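Local coordinates for Lin1840 protein (Listeria innocua serovar 6a, PDB 4ZOC), which probably acts as a glycoside hydrolase family 3 beta-glucosidase, releasing beta-D-glucose from non-reducing ends, with a role in beta-1,2-glucan metabolism, at residues Met47-Thr50 against Asp51-Glu55; Met303-Cys306 against Tyr307-Leu311; Val705-Ser708 against Ser709-Asp713; Asp157-Leu160 against Asn161-Gly165; Leu482-Ala485 against Gln486-Leu489. The protein carries 2 engineered substitutions. All coordinates share one frame; numbering follows the deposited sequence.

Interaction 1 of 5, residues Met47-Thr50 against Asp51-Glu55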
loop_
_atom_site.group_PDB
_atom_site.type_symbol
_atom_site.label_atom_id
_atom_site.label_comp_id
_atom_site.label_asym_id
_atom_site.label_seq_id
_atom_site.Cartn_x
_atom_site.Cartn_y
_atom_site.Cartn_z
ATOM N N MET A 47 -4.338 -31.698 21.147
ATOM C CA MET A 47 -5.164 -31.753 19.882
ATOM C C MET A 47 -6.376 -32.673 20.004
ATOM O O MET A 47 -7.183 -32.753 19.097
ATOM C CB MET A 47 -4.282 -32.205 18.730
ATOM C CG MET A 47 -3.125 -31.205 18.485
ATOM S SD MET A 47 -2.158 -31.604 17.051
ATOM C CE MET A 47 -3.226 -31.237 15.678
ATOM N N LYS A 48 -6.421 -33.424 21.106
ATOM C CA LYS A 48 -7.465 -34.408 21.408
ATOM C C LYS A 48 -7.540 -35.486 20.330
ATOM O O LYS A 48 -8.647 -35.926 19.911
ATOM C CB LYS A 48 -8.807 -33.688 21.668
ATOM C CG LYS A 48 -8.665 -32.740 22.899
ATOM C CD LYS A 48 -9.745 -31.689 23.067
ATOM C CE LYS A 48 -11.157 -32.264 23.111
ATOM N NZ LYS A 48 -11.944 -32.093 21.839
ATOM N N LEU A 49 -6.356 -35.931 19.894
ATOM C CA LEU A 49 -6.268 -36.958 18.846
ATOM C C LEU A 49 -6.163 -38.298 19.534
ATOM O O LEU A 49 -5.419 -38.412 20.525
ATOM C CB LEU A 49 -5.053 -36.776 17.927
ATOM C CG LEU A 49 -5.064 -35.504 17.061
ATOM C CD1 LEU A 49 -3.652 -35.200 16.569
ATOM C CD2 LEU A 49 -6.058 -35.763 15.971
ATOM N N THR A 50 -6.866 -39.288 18.975
ATOM C CA THR A 50 -6.827 -40.667 19.424
ATOM C C THR A 50 -6.203 -41.567 18.375
ATOM O O THR A 50 -5.942 -41.163 17.234
ATOM C CB THR A 50 -8.273 -41.123 19.567
ATOM O OG1 THR A 50 -8.892 -41.086 18.276
ATOM C CG2 THR A 50 -9.041 -40.219 20.542
ATOM N N ASP A 51 -6.058 -42.846 18.697
ATOM C CA ASP A 51 -5.548 -43.770 17.721
ATOM C C ASP A 51 -6.421 -43.888 16.506
ATOM O O ASP A 51 -5.965 -44.138 15.373
ATOM C CB ASP A 51 -5.393 -45.162 18.346
ATOM C CG ASP A 51 -4.195 -45.257 19.217
ATOM O OD1 ASP A 51 -3.283 -44.440 19.064
ATOM O OD2 ASP A 51 -4.127 -46.189 20.053
ATOM N N ALA A 52 -7.708 -43.817 16.737
ATOM C CA ALA A 52 -8.610 -43.887 15.634
ATOM C C ALA A 52 -8.360 -42.729 14.629
ATOM O O ALA A 52 -8.568 -42.881 13.422
ATOM C CB ALA A 52 -10.056 -43.905 16.132
ATOM N N HIS A 53 -7.910 -41.591 15.097
ATOM C CA HIS A 53 -7.576 -40.466 14.180
ATOM C C HIS A 53 -6.235 -40.729 13.499
ATOM O O HIS A 53 -6.133 -40.640 12.294
ATOM C CB HIS A 53 -7.499 -39.135 14.934
ATOM C CG HIS A 53 -8.807 -38.723 15.538
ATOM N ND1 HIS A 53 -8.902 -38.216 16.810
ATOM C CD2 HIS A 53 -10.053 -38.734 15.043
ATOM C CE1 HIS A 53 -10.166 -37.959 17.092
ATOM N NE2 HIS A 53 -10.884 -38.254 16.023
ATOM N N THR A 54 -5.208 -41.064 14.267
ATOM C CA THR A 54 -3.888 -41.176 13.711
ATOM C C THR A 54 -3.700 -42.384 12.789
ATOM O O THR A 54 -3.004 -42.299 11.780
ATOM C CB THR A 54 -2.798 -41.031 14.787
ATOM O OG1 THR A 54 -2.816 -42.144 15.686
ATOM C CG2 THR A 54 -2.990 -39.747 15.554
ATOM N N GLU A 55 -4.402 -43.470 13.065
ATOM C CA GLU A 55 -4.318 -44.647 12.250
ATOM C C GLU A 55 -5.076 -44.464 10.965
ATOM O O GLU A 55 -4.962 -45.290 10.076
ATOM C CB GLU A 55 -4.873 -45.845 12.990
ATOM C CG GLU A 55 -4.005 -46.153 14.233
ATOM C CD GLU A 55 -4.535 -47.277 15.059
ATOM O OE1 GLU A 55 -3.836 -47.594 15.997
ATOM O OE2 GLU A 55 -5.638 -47.814 14.765
#
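Thr50 and His53 grip each other in a capping box at the start of the short helix 51-54, and the evidence is reciprocal. In one direction the backbone N of Thr50 donates to ND1 of His53 at 3.2 Å, with a nearly straight N-H...N angle of 167°, although the donor is tilted from the ring plane. In the other direction the backbone N of His53 reaches Thr50 OG1 by a weak bond of 3.4 Å. Because ND1 acts as acceptor, the ring proton of a neutral His53 would be expected on NE2. Thr50 chi1 of 63° sets OG1 between the backbone N and the carbonyl carbon, which places the hydroxyl oxygen over one face of the imidazole, 3.2 Å above its plane and offset toward the rim. Thr50 O closes the first helical turn, accepting from Thr54 N at 3.1 Å, with a second, weak bond from His53 N.

The close-packed side is that of Leu49, whose CD2 lies 3.8 Å from His53 CB while its backbone borders the ring edge. On the solvent side Lys48, Asp51 and Ala52 are exposed, and they add only glancing contacts, the CB of Ala52 3.7 Å from Thr50 OG1 and the CB of Asp51 against Thr50 C.

Lys48, with positive phi, ends helix 37-47 in a Schellman motif, so the residues after it redirect the chain into helix 51-54. Leu49 and Thr54 pack inward on Leu44 of helix 37-47 and Leu25 of strand 23-25, and His53 meets the His309 ring of helix 306-316 at a steep angle.

Interaction 2 of 5, residues Met303-Cys306 against Tyr307-Leu311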
loop_
_atom_site.group_PDB
_atom_site.type_symbol
_atom_site.label_atom_id
_atom_site.label_comp_id
_atom_site.label_asym_id
_atom_site.label_seq_id
_atom_site.Cartn_x
_atom_site.Cartn_y
_atom_site.Cartn_z
ATOM N N MET A 303 -2.605 -29.719 10.237
ATOM C CA MET A 303 -2.252 -29.559 11.702
ATOM C C MET A 303 -3.206 -28.814 12.609
ATOM O O MET A 303 -2.886 -28.381 13.689
ATOM C CB MET A 303 -0.843 -29.047 11.821
ATOM C CG MET A 303 0.169 -30.193 11.744
ATOM S SD MET A 303 -0.003 -31.396 13.126
ATOM C CE MET A 303 0.677 -30.444 14.485
ATOM N N THR A 304 -4.461 -28.779 12.188
ATOM C CA THR A 304 -5.600 -28.361 13.041
ATOM C C THR A 304 -6.712 -29.405 12.906
ATOM O O THR A 304 -6.639 -30.291 12.037
ATOM C CB THR A 304 -6.063 -26.880 12.775
ATOM O OG1 THR A 304 -6.285 -26.667 11.354
ATOM C CG2 THR A 304 -5.021 -25.959 13.286
ATOM N N THR A 305 -7.705 -29.269 13.792
ATOM C CA THR A 305 -8.639 -30.278 14.119
ATOM C C THR A 305 -10.079 -29.918 13.820
ATOM O O THR A 305 -10.938 -30.623 14.283
ATOM C CB THR A 305 -8.520 -30.667 15.585
ATOM O OG1 THR A 305 -8.817 -29.544 16.404
ATOM C CG2 THR A 305 -7.109 -31.129 15.943
ATOM N N CYS A 306 -10.379 -28.903 12.987
ATOM C CA CYS A 306 -11.713 -28.600 12.683
ATOM C C CYS A 306 -12.413 -29.747 11.954
ATOM O O CYS A 306 -13.504 -30.154 12.360
ATOM C CB CYS A 306 -11.847 -27.304 11.816
ATOM S SG CYS A 306 -11.058 -25.900 12.604
ATOM N N TYR A 307 -11.819 -30.245 10.864
ATOM C CA TYR A 307 -12.413 -31.362 10.148
ATOM C C TYR A 307 -12.620 -32.557 11.027
ATOM O O TYR A 307 -13.762 -33.103 11.133
ATOM C CB TYR A 307 -11.621 -31.771 8.904
ATOM C CG TYR A 307 -11.754 -30.824 7.673
ATOM C CD1 TYR A 307 -12.677 -29.755 7.629
ATOM C CD2 TYR A 307 -10.927 -31.005 6.568
ATOM C CE1 TYR A 307 -12.799 -28.974 6.513
ATOM C CE2 TYR A 307 -11.060 -30.232 5.439
ATOM C CZ TYR A 307 -11.974 -29.167 5.429
ATOM O OH TYR A 307 -12.154 -28.422 4.318
ATOM N N ILE A 308 -11.525 -32.974 11.657
ATOM C CA ILE A 308 -11.549 -34.214 12.441
ATOM C C ILE A 308 -12.648 -34.215 13.530
ATOM O O ILE A 308 -13.371 -35.201 13.696
ATOM C CB ILE A 308 -10.113 -34.556 12.876
ATOM C CG1 ILE A 308 -9.993 -36.052 13.171
ATOM C CG2 ILE A 308 -9.637 -33.751 14.054
ATOM C CD1 ILE A 308 -9.688 -36.884 11.951
ATOM N N HIS A 309 -12.809 -33.095 14.231
ATOM C CA HIS A 309 -13.768 -33.014 15.328
ATOM C C HIS A 309 -15.189 -32.598 14.907
ATOM O O HIS A 309 -16.154 -32.953 15.605
ATOM C CB HIS A 309 -13.223 -32.128 16.452
ATOM C CG HIS A 309 -12.023 -32.698 17.139
ATOM N ND1 HIS A 309 -11.859 -34.047 17.363
ATOM C CD2 HIS A 309 -10.906 -32.101 17.630
ATOM C CE1 HIS A 309 -10.681 -34.261 17.936
ATOM N NE2 HIS A 309 -10.090 -33.095 18.119
ATOM N N GLU A 310 -15.353 -31.943 13.769
ATOM C CA GLU A 310 -16.688 -31.363 13.384
ATOM C C GLU A 310 -17.426 -31.912 12.142
ATOM O O GLU A 310 -18.683 -31.737 12.013
ATOM C CB GLU A 310 -16.592 -29.829 13.179
ATOM C CG GLU A 310 -15.949 -29.123 14.340
ATOM C CD GLU A 310 -16.824 -29.005 15.558
ATOM O OE1 GLU A 310 -18.040 -29.337 15.522
ATOM O OE2 GLU A 310 -16.292 -28.520 16.591
ATOM N N LEU A 311 -16.711 -32.550 11.214
ATOM C CA LEU A 311 -17.339 -32.993 9.939
ATOM C C LEU A 311 -18.416 -34.007 10.209
ATOM O O LEU A 311 -19.443 -33.980 9.544
ATOM C CB LEU A 311 -16.324 -33.564 8.964
ATOM C CG LEU A 311 -15.429 -32.557 8.218
ATOM C CD1 LEU A 311 -14.620 -33.282 7.181
ATOM C CD2 LEU A 311 -16.246 -31.504 7.502
HETATM O O HOH W 1 -8.932 -31.832 10.988
#
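Thr305 receives both Ile308 and His309 because of how these two side chains are rotated. Ile308 chi1 of -157° sends CG1 opposite the backbone N and leaves the branch methyl CG2 between N and the carbonyl carbon, turned to the preceding turn; there CG2 lies 3.4 Å from Thr305 O and 3.6 Å from Thr305 CB. His309 chi1 of -66° swings the imidazole back along the helix, bringing CD2 to 3.5 Å from Thr305 CB. Ile308 CG2 also stands over the centre of the His309 ring, 3.9 Å above its plane, so methyl, ring and threonine meet in a three-way cluster.

The backbone confirms the helical start: His309 N donates to Thr305 O at 3.1 Å and Glu310 N to Cys306 O at 2.9 Å. Thr305 holds the N-cap position, yet its side chain makes no capping bond. The work is done by the carboxylate of Glu301, which accepts from Cys306 N and Tyr307 N, while a water accepts from Ile308 N at 2.9 Å and donates to Thr304 O.

His309 NE2 bonds to Met47 O, tying this turn to the end of helix 37-47. Around it, Tyr307 packs on helix 286-295 and its hydroxyl bonds to Val298 O, Cys306 touches helix 273-276, and Ile308 and Leu311 rest on helix 15-21; the turn thus leads from barrel strand 301-302 into helix 306-316.

Interaction 3 of 5, residues Val705-Ser708 against Ser709-Asp713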
loop_
_atom_site.group_PDB
_atom_site.type_symbol
_atom_site.label_atom_id
_atom_site.label_comp_id
_atom_site.label_asym_id
_atom_site.label_seq_id
_atom_site.Cartn_x
_atom_site.Cartn_y
_atom_site.Cartn_z
ATOM N N VAL A 705 13.625 -3.475 -26.488
ATOM C CA VAL A 705 14.558 -4.586 -26.501
ATOM C C VAL A 705 15.839 -4.099 -25.800
ATOM O O VAL A 705 16.449 -3.089 -26.184
ATOM C CB VAL A 705 14.915 -5.030 -27.919
ATOM C CG1 VAL A 705 15.884 -6.205 -27.818
ATOM C CG2 VAL A 705 13.664 -5.480 -28.668
ATOM N N GLY A 706 16.293 -4.831 -24.802
ATOM C CA GLY A 706 17.528 -4.389 -24.173
ATOM C C GLY A 706 18.005 -5.317 -23.077
ATOM O O GLY A 706 17.686 -6.501 -23.061
ATOM N N THR A 707 18.732 -4.736 -22.127
ATOM C CA THR A 707 19.453 -5.523 -21.116
ATOM C C THR A 707 19.097 -5.170 -19.634
ATOM O O THR A 707 19.739 -5.671 -18.704
ATOM C CB THR A 707 20.975 -5.378 -21.277
ATOM O OG1 THR A 707 21.307 -3.966 -21.245
ATOM C CG2 THR A 707 21.442 -5.968 -22.610
ATOM N N SER A 708 18.133 -4.277 -19.497
ATOM C CA SER A 708 17.363 -3.945 -18.311
ATOM C C SER A 708 16.033 -3.314 -18.679
ATOM O O SER A 708 15.718 -3.122 -19.850
ATOM C CB SER A 708 18.121 -3.020 -17.376
ATOM O OG SER A 708 18.105 -1.660 -17.749
ATOM N N SER A 709 15.228 -2.981 -17.657
ATOM C CA SER A 709 13.971 -2.283 -17.902
ATOM C C SER A 709 14.186 -0.847 -18.330
ATOM O O SER A 709 13.228 -0.248 -18.784
ATOM C CB SER A 709 13.023 -2.314 -16.710
ATOM O OG SER A 709 13.584 -1.680 -15.553
ATOM N N GLU A 710 15.412 -0.343 -18.167
ATOM C CA GLU A 710 15.814 1.023 -18.538
ATOM C C GLU A 710 16.685 1.075 -19.819
ATOM O O GLU A 710 16.562 2.016 -20.640
ATOM C CB GLU A 710 16.519 1.729 -17.348
ATOM C CG GLU A 710 15.555 2.001 -16.231
ATOM C CD GLU A 710 14.393 2.928 -16.657
ATOM O OE1 GLU A 710 14.726 3.893 -17.339
ATOM O OE2 GLU A 710 13.177 2.754 -16.302
ATOM N N ASP A 711 17.542 0.091 -19.998
ATOM C CA ASP A 711 18.568 0.138 -21.034
ATOM C C ASP A 711 18.075 -0.578 -22.292
ATOM O O ASP A 711 18.359 -1.757 -22.484
ATOM C CB ASP A 711 19.829 -0.533 -20.520
ATOM C CG ASP A 711 20.564 0.272 -19.497
ATOM O OD1 ASP A 711 20.339 1.471 -19.367
ATOM O OD2 ASP A 711 21.417 -0.321 -18.792
ATOM N N VAL A 712 17.254 0.150 -23.070
ATOM C CA VAL A 712 16.451 -0.442 -24.142
ATOM C C VAL A 712 16.433 0.432 -25.369
ATOM O O VAL A 712 16.563 1.640 -25.244
ATOM C CB VAL A 712 15.005 -0.763 -23.751
ATOM C CG1 VAL A 712 14.922 -1.834 -22.673
ATOM C CG2 VAL A 712 14.293 0.483 -23.242
ATOM N N ASP A 713 16.226 -0.204 -26.527
ATOM C CA ASP A 713 15.859 0.483 -27.739
ATOM C C ASP A 713 14.349 0.296 -27.895
ATOM O O ASP A 713 13.823 -0.750 -27.523
ATOM C CB ASP A 713 16.502 -0.167 -28.913
ATOM C CG ASP A 713 18.007 0.069 -29.011
ATOM O OD1 ASP A 713 18.549 1.039 -28.526
ATOM O OD2 ASP A 713 18.639 -0.713 -29.754
HETATM O O HOH W 2 19.071 -3.042 -27.354
HETATM O O HOH W 3 22.072 -2.863 -18.905
HETATM O O HOH W 4 21.572 -2.477 -23.372
HETATM O O HOH W 5 19.555 -0.314 -16.098
#
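Ser708 points its hydroxyl across the turn at the backbone of Glu710 and Asp711, and this orientation shapes the loop. With chi1 at 80°, OG lies between its own backbone N and carbonyl carbon and accepts two N-H groups, from Asp711 N at 2.9 Å and from Glu710 N at 3.0 Å; both angles are near 148°. The bond to Glu710 N defines an ST turn. OG also has a water partner, whereas Ser708 N is buried with no partner in the model.

The side chains of Thr707 and Asp711 cross at a slant instead of touching end to end. A water spans their polar ends, 2.7 Å from Thr707 OG1 and donating to Asp711 OD2 at 2.6 Å. Beneath them Thr707 N donates to Asp711 O at 3.0 Å, nearly in line with the carbonyl, and Asp711 centres an inverse gamma turn. Val712 CG1 lies anti to the carbonyl carbon, as Asp711 CG does, and comes to 3.2 Å from Ser708 O, inside the curve of the loop.

Gly706 pairs with Val712 at a non-hydrogen-bonded position. The chains run so close there that Gly706 CA makes a C-H...O contact of 3.2 Å with Asp711 O. Val705 and Asp713, on one face of the sheet, form the next, hydrogen-bonded pair with two backbone bonds. Ser709 OG bonds to Phe598 O, and Val705 packs on Val626 and Val628 of strand 624-632. The whole is an antiparallel beta hairpin, joining strands 699-706 and 712-720 of the fibronectin type III-like region.

Interaction 4 of 5, residues Asp157-Leu160 against Asn161-Gly165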
loop_
_atom_site.group_PDB
_atom_site.type_symbol
_atom_site.label_atom_id
_atom_site.label_comp_id
_atom_site.label_asym_id
_atom_site.label_seq_id
_atom_site.Cartn_x
_atom_site.Cartn_y
_atom_site.Cartn_z
ATOM N N ASP A 157 7.789 -9.314 -11.141
ATOM C CA ASP A 157 7.232 -9.512 -12.491
ATOM C C ASP A 157 6.435 -10.780 -12.657
ATOM O O ASP A 157 6.939 -11.870 -12.442
ATOM C CB ASP A 157 8.357 -9.552 -13.528
ATOM C CG ASP A 157 7.791 -9.562 -14.921
ATOM O OD1 ASP A 157 6.992 -8.634 -15.205
ATOM O OD2 ASP A 157 8.056 -10.534 -15.645
ATOM N N PRO A 158 5.175 -10.659 -13.084
ATOM C CA PRO A 158 4.339 -11.855 -13.216
ATOM C C PRO A 158 4.854 -12.764 -14.305
ATOM O O PRO A 158 4.700 -14.003 -14.157
ATOM C CB PRO A 158 2.960 -11.322 -13.548
ATOM C CG PRO A 158 3.005 -9.897 -13.182
ATOM C CD PRO A 158 4.401 -9.425 -13.173
ATOM N N PHE A 159 5.418 -12.197 -15.397
ATOM C CA PHE A 159 5.924 -13.096 -16.509
ATOM C C PHE A 159 7.136 -13.927 -16.091
ATOM O O PHE A 159 7.135 -15.188 -16.216
ATOM C CB PHE A 159 6.255 -12.331 -17.799
ATOM C CG PHE A 159 6.706 -13.190 -18.922
ATOM C CD1 PHE A 159 5.830 -13.988 -19.554
ATOM C CD2 PHE A 159 8.022 -13.214 -19.304
ATOM C CE1 PHE A 159 6.251 -14.809 -20.608
ATOM C CE2 PHE A 159 8.457 -14.022 -20.312
ATOM C CZ PHE A 159 7.552 -14.815 -20.953
ATOM N N LEU A 160 8.162 -13.250 -15.611
ATOM C CA LEU A 160 9.235 -13.955 -15.006
ATOM C C LEU A 160 8.755 -14.975 -14.002
ATOM O O LEU A 160 9.224 -16.163 -13.986
ATOM C CB LEU A 160 10.212 -12.991 -14.312
ATOM C CG LEU A 160 11.498 -13.584 -13.801
ATOM C CD1 LEU A 160 12.305 -14.336 -14.882
ATOM C CD2 LEU A 160 12.417 -12.558 -13.184
ATOM N N ASN A 161 7.851 -14.593 -13.096
ATOM C CA ASN A 161 7.484 -15.529 -12.044
ATOM C C ASN A 161 6.785 -16.740 -12.633
ATOM O O ASN A 161 6.944 -17.862 -12.155
ATOM C CB ASN A 161 6.551 -14.891 -10.966
ATOM C CG ASN A 161 7.273 -13.813 -10.175
ATOM O OD1 ASN A 161 8.518 -13.723 -10.282
ATOM N ND2 ASN A 161 6.584 -13.120 -9.321
ATOM N N SER A 162 5.968 -16.478 -13.657
ATOM C CA SER A 162 5.259 -17.561 -14.370
ATOM C C SER A 162 6.251 -18.544 -15.042
ATOM O O SER A 162 6.112 -19.762 -14.884
ATOM C CB SER A 162 4.297 -16.993 -15.426
ATOM O OG SER A 162 3.210 -16.243 -14.859
ATOM N N GLU A 163 7.265 -18.003 -15.724
ATOM C CA GLU A 163 8.254 -18.805 -16.521
ATOM C C GLU A 163 9.105 -19.634 -15.572
ATOM O O GLU A 163 9.282 -20.839 -15.766
ATOM C CB GLU A 163 9.054 -17.936 -17.430
ATOM C CG GLU A 163 8.195 -17.293 -18.541
ATOM C CD GLU A 163 7.751 -18.323 -19.532
ATOM O OE1 GLU A 163 8.596 -18.876 -20.183
ATOM O OE2 GLU A 163 6.551 -18.636 -19.642
ATOM N N LEU A 164 9.561 -19.018 -14.496
ATOM C CA LEU A 164 10.360 -19.772 -13.518
ATOM C C LEU A 164 9.558 -20.785 -12.662
ATOM O O LEU A 164 10.064 -21.885 -12.296
ATOM C CB LEU A 164 11.165 -18.822 -12.667
ATOM C CG LEU A 164 12.091 -17.883 -13.484
ATOM C CD1 LEU A 164 12.904 -17.106 -12.440
ATOM C CD2 LEU A 164 13.049 -18.560 -14.424
ATOM N N GLY A 165 8.303 -20.473 -12.388
ATOM C CA GLY A 165 7.442 -21.421 -11.733
ATOM C C GLY A 165 7.245 -22.661 -12.574
ATOM O O GLY A 165 7.300 -23.772 -12.049
HETATM O O HOH W 6 9.877 -11.395 -10.888
#
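Phe159 and Glu163, one helical turn apart, form a CH-pi contact: Glu163 CG stands over one face of the phenyl ring, 3.7 Å from its centroid and 19° off the normal. Glu163 is bent at chi2, and its chi3 rotation leaves the carboxylate almost parallel to the ring, the two planes differing by 5°. On another side of the helix Leu160 and Leu164 meet methyl to methyl, CD1 to CD1 at 3.7 Å.

Backbone bonds set this spacing. Glu163 N donates to Phe159 O at 2.9 Å, and Leu164 N to Leu160 O at the same length and nearly straight. Pro158 O is held twice by one residue: Ser162 N and Ser162 OG, both 2.8 Å away, approach it from opposite faces of the carbonyl plane. Ser162 chi1 of -66° turns its hydroxyl back toward the previous turn, within bonding distance of that oxygen.

One shell further out, Asp157 caps the helix: its OD2 accepts from Leu160 N at 2.7 Å, on the anti side of the carboxylate and somewhat out of its plane. Its other oxygen, OD1, takes a hydrogen bond from Tyr565 OH, while Asn161 is fixed by Thr154 and by Gly155 O. Phe663 of strand 659-668 packs against Phe159, Leu160 and Glu163, bringing the fibronectin type III-like region onto this end of helix 158-173.

Glu163 has two cationic partners, with salt bridges from OE1 to Arg112 and from OE2 to Lys166. These would probably keep it ionised even with its aliphatic carbon against an aromatic face, and the Asp157 cap would likewise probably be stabilised as an anion by the positive end of the helix dipole.

Interaction 5 of 5, residues Leu482-Ala485 against Gln486-Leu489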
loop_
_atom_site.group_PDB
_atom_site.type_symbol
_atom_site.label_atom_id
_atom_site.label_comp_id
_atom_site.label_asym_id
_atom_site.label_seq_id
_atom_site.Cartn_x
_atom_site.Cartn_y
_atom_site.Cartn_z
ATOM N N LEU A 482 19.930 -2.804 6.937
ATOM C CA LEU A 482 20.759 -3.598 7.784
ATOM C C LEU A 482 20.872 -2.903 9.109
ATOM O O LEU A 482 20.470 -1.717 9.241
ATOM C CB LEU A 482 22.179 -3.680 7.164
ATOM C CG LEU A 482 22.442 -4.385 5.849
ATOM C CD1 LEU A 482 23.830 -4.166 5.410
ATOM C CD2 LEU A 482 22.210 -5.843 6.023
ATOM N N PRO A 483 21.314 -3.605 10.125
ATOM C CA PRO A 483 21.653 -2.933 11.396
ATOM C C PRO A 483 22.535 -1.750 11.180
ATOM O O PRO A 483 23.459 -1.787 10.302
ATOM C CB PRO A 483 22.294 -4.025 12.224
ATOM C CG PRO A 483 21.811 -5.324 11.652
ATOM C CD PRO A 483 21.532 -5.068 10.188
ATOM N N GLU A 484 22.282 -0.647 11.883
ATOM C CA GLU A 484 23.061 0.557 11.594
ATOM C C GLU A 484 24.585 0.368 11.792
ATOM O O GLU A 484 25.377 1.010 11.106
ATOM C CB GLU A 484 22.517 1.713 12.409
ATOM C CG GLU A 484 23.168 3.014 12.103
ATOM C CD GLU A 484 22.925 3.549 10.686
ATOM O OE1 GLU A 484 21.924 3.053 10.008
ATOM O OE2 GLU A 484 23.717 4.540 10.354
ATOM N N ALA A 485 24.996 -0.546 12.688
ATOM C CA ALA A 485 26.398 -0.895 12.862
ATOM C C ALA A 485 27.082 -1.325 11.581
ATOM O O ALA A 485 28.276 -1.087 11.411
ATOM C CB ALA A 485 26.543 -1.969 13.911
ATOM N N GLN A 486 26.346 -1.963 10.657
ATOM C CA GLN A 486 26.929 -2.342 9.396
ATOM C C GLN A 486 27.137 -1.163 8.441
ATOM O O GLN A 486 28.136 -1.111 7.771
ATOM C CB GLN A 486 26.111 -3.447 8.717
ATOM C CG GLN A 486 26.065 -4.707 9.600
ATOM C CD GLN A 486 25.568 -5.923 8.851
ATOM O OE1 GLN A 486 25.809 -6.070 7.654
ATOM N NE2 GLN A 486 24.858 -6.808 9.553
ATOM N N TYR A 487 26.219 -0.219 8.394
ATOM C CA TYR A 487 26.458 1.004 7.649
ATOM C C TYR A 487 27.598 1.786 8.292
ATOM O O TYR A 487 28.454 2.315 7.556
ATOM C CB TYR A 487 25.217 1.904 7.543
ATOM C CG TYR A 487 24.043 1.259 6.832
ATOM C CD1 TYR A 487 23.943 1.328 5.485
ATOM C CD2 TYR A 487 23.018 0.624 7.539
ATOM C CE1 TYR A 487 22.878 0.743 4.800
ATOM C CE2 TYR A 487 21.982 -0.008 6.869
ATOM C CZ TYR A 487 21.891 0.091 5.518
ATOM O OH TYR A 487 20.783 -0.487 4.893
ATOM N N GLN A 488 27.681 1.789 9.614
ATOM C CA GLN A 488 28.822 2.452 10.274
ATOM C C GLN A 488 30.144 1.787 9.897
ATOM O O GLN A 488 31.155 2.452 9.747
ATOM C CB GLN A 488 28.663 2.509 11.816
ATOM C CG GLN A 488 27.459 3.311 12.310
ATOM C CD GLN A 488 27.091 2.922 13.739
ATOM O OE1 GLN A 488 27.780 2.105 14.414
ATOM N NE2 GLN A 488 26.035 3.513 14.237
ATOM N N LEU A 489 30.164 0.474 9.858
ATOM C CA LEU A 489 31.360 -0.255 9.415
ATOM C C LEU A 489 31.768 0.085 8.014
ATOM O O LEU A 489 32.948 0.313 7.755
ATOM C CB LEU A 489 31.153 -1.807 9.613
ATOM C CG LEU A 489 32.262 -2.712 9.164
ATOM C CD1 LEU A 489 33.599 -2.387 9.824
ATOM C CD2 LEU A 489 31.883 -4.198 9.461
#
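In the beta-alpha-beta unit made of strand 459-465, helix 484-494 and strand 500-505, the contact is the first turn of the helix, where Leu482 and Pro483 fold against Gln486 and Tyr487. Pro483 occupies the N-cap position. Its carbonyl oxygen accepts from Gln486 N at 2.9 Å, but the donor stands 47° out of the carbonyl plane. Further on, Gln488 N meets Glu484 O at 2.9 Å and is nearly in line with the carbonyl.

Tyr487, with chi1 of -61°, reaches back along the incoming chain. Its OH accepts from Leu482 N at 3.2 Å, Leu482 O lies in the ring plane at an edge, 3.3 Å from Tyr487 CE2, and Leu482 CB touches the same CE2. Above this, Glu484 crosses the tyrosine at about a right angle, OE1 coming to 3.6 Å from Tyr487 CD2 with the carboxylate and ring planes 22° apart. Arg481 serves both, as a salt-bridge partner of Glu484 OE1 and a cation-pi partner of the Tyr487 ring.

Gln486 extends past Leu482, its OE1 lying 3.5 Å from Leu482 CD1, and runs alongside Pro483 with NE2 3.8 Å from Pro483 CD. The amide ends are held by Gly465 N on OE1 and Tyr439 O on NE2.

Two polar groups are therefore fixed in rotation within a largely buried setting. Opposed donor and acceptor partners settle which way the Gln486 amide is flipped, and the Tyr487 hydroxyl accepts from Leu482 N while giving its proton to Glu511 O.

How the interactions relate
Along the chain the order is interaction 1, 4, 2, 5 and 3. Each is a local turn of one continuous stretch, so all are in series and none nests or crosses. Interactions 1, 4 and 2 lie within the family 3 N-terminal range, with its parallel barrel strands. Of the five, only 1 and 2 touch: centred 11 Å apart, they bring the turn after helix 37-47 against the start of helix 306-316, also through His53 CD2 and Ile308 CG1, 3.3 Å apart. Interaction 5 belongs to the C-terminal sheet domain. Interaction 3 closes the hairpin, its nearest atoms about 9 Å from interaction 4, where Tyr565 touches residues of both.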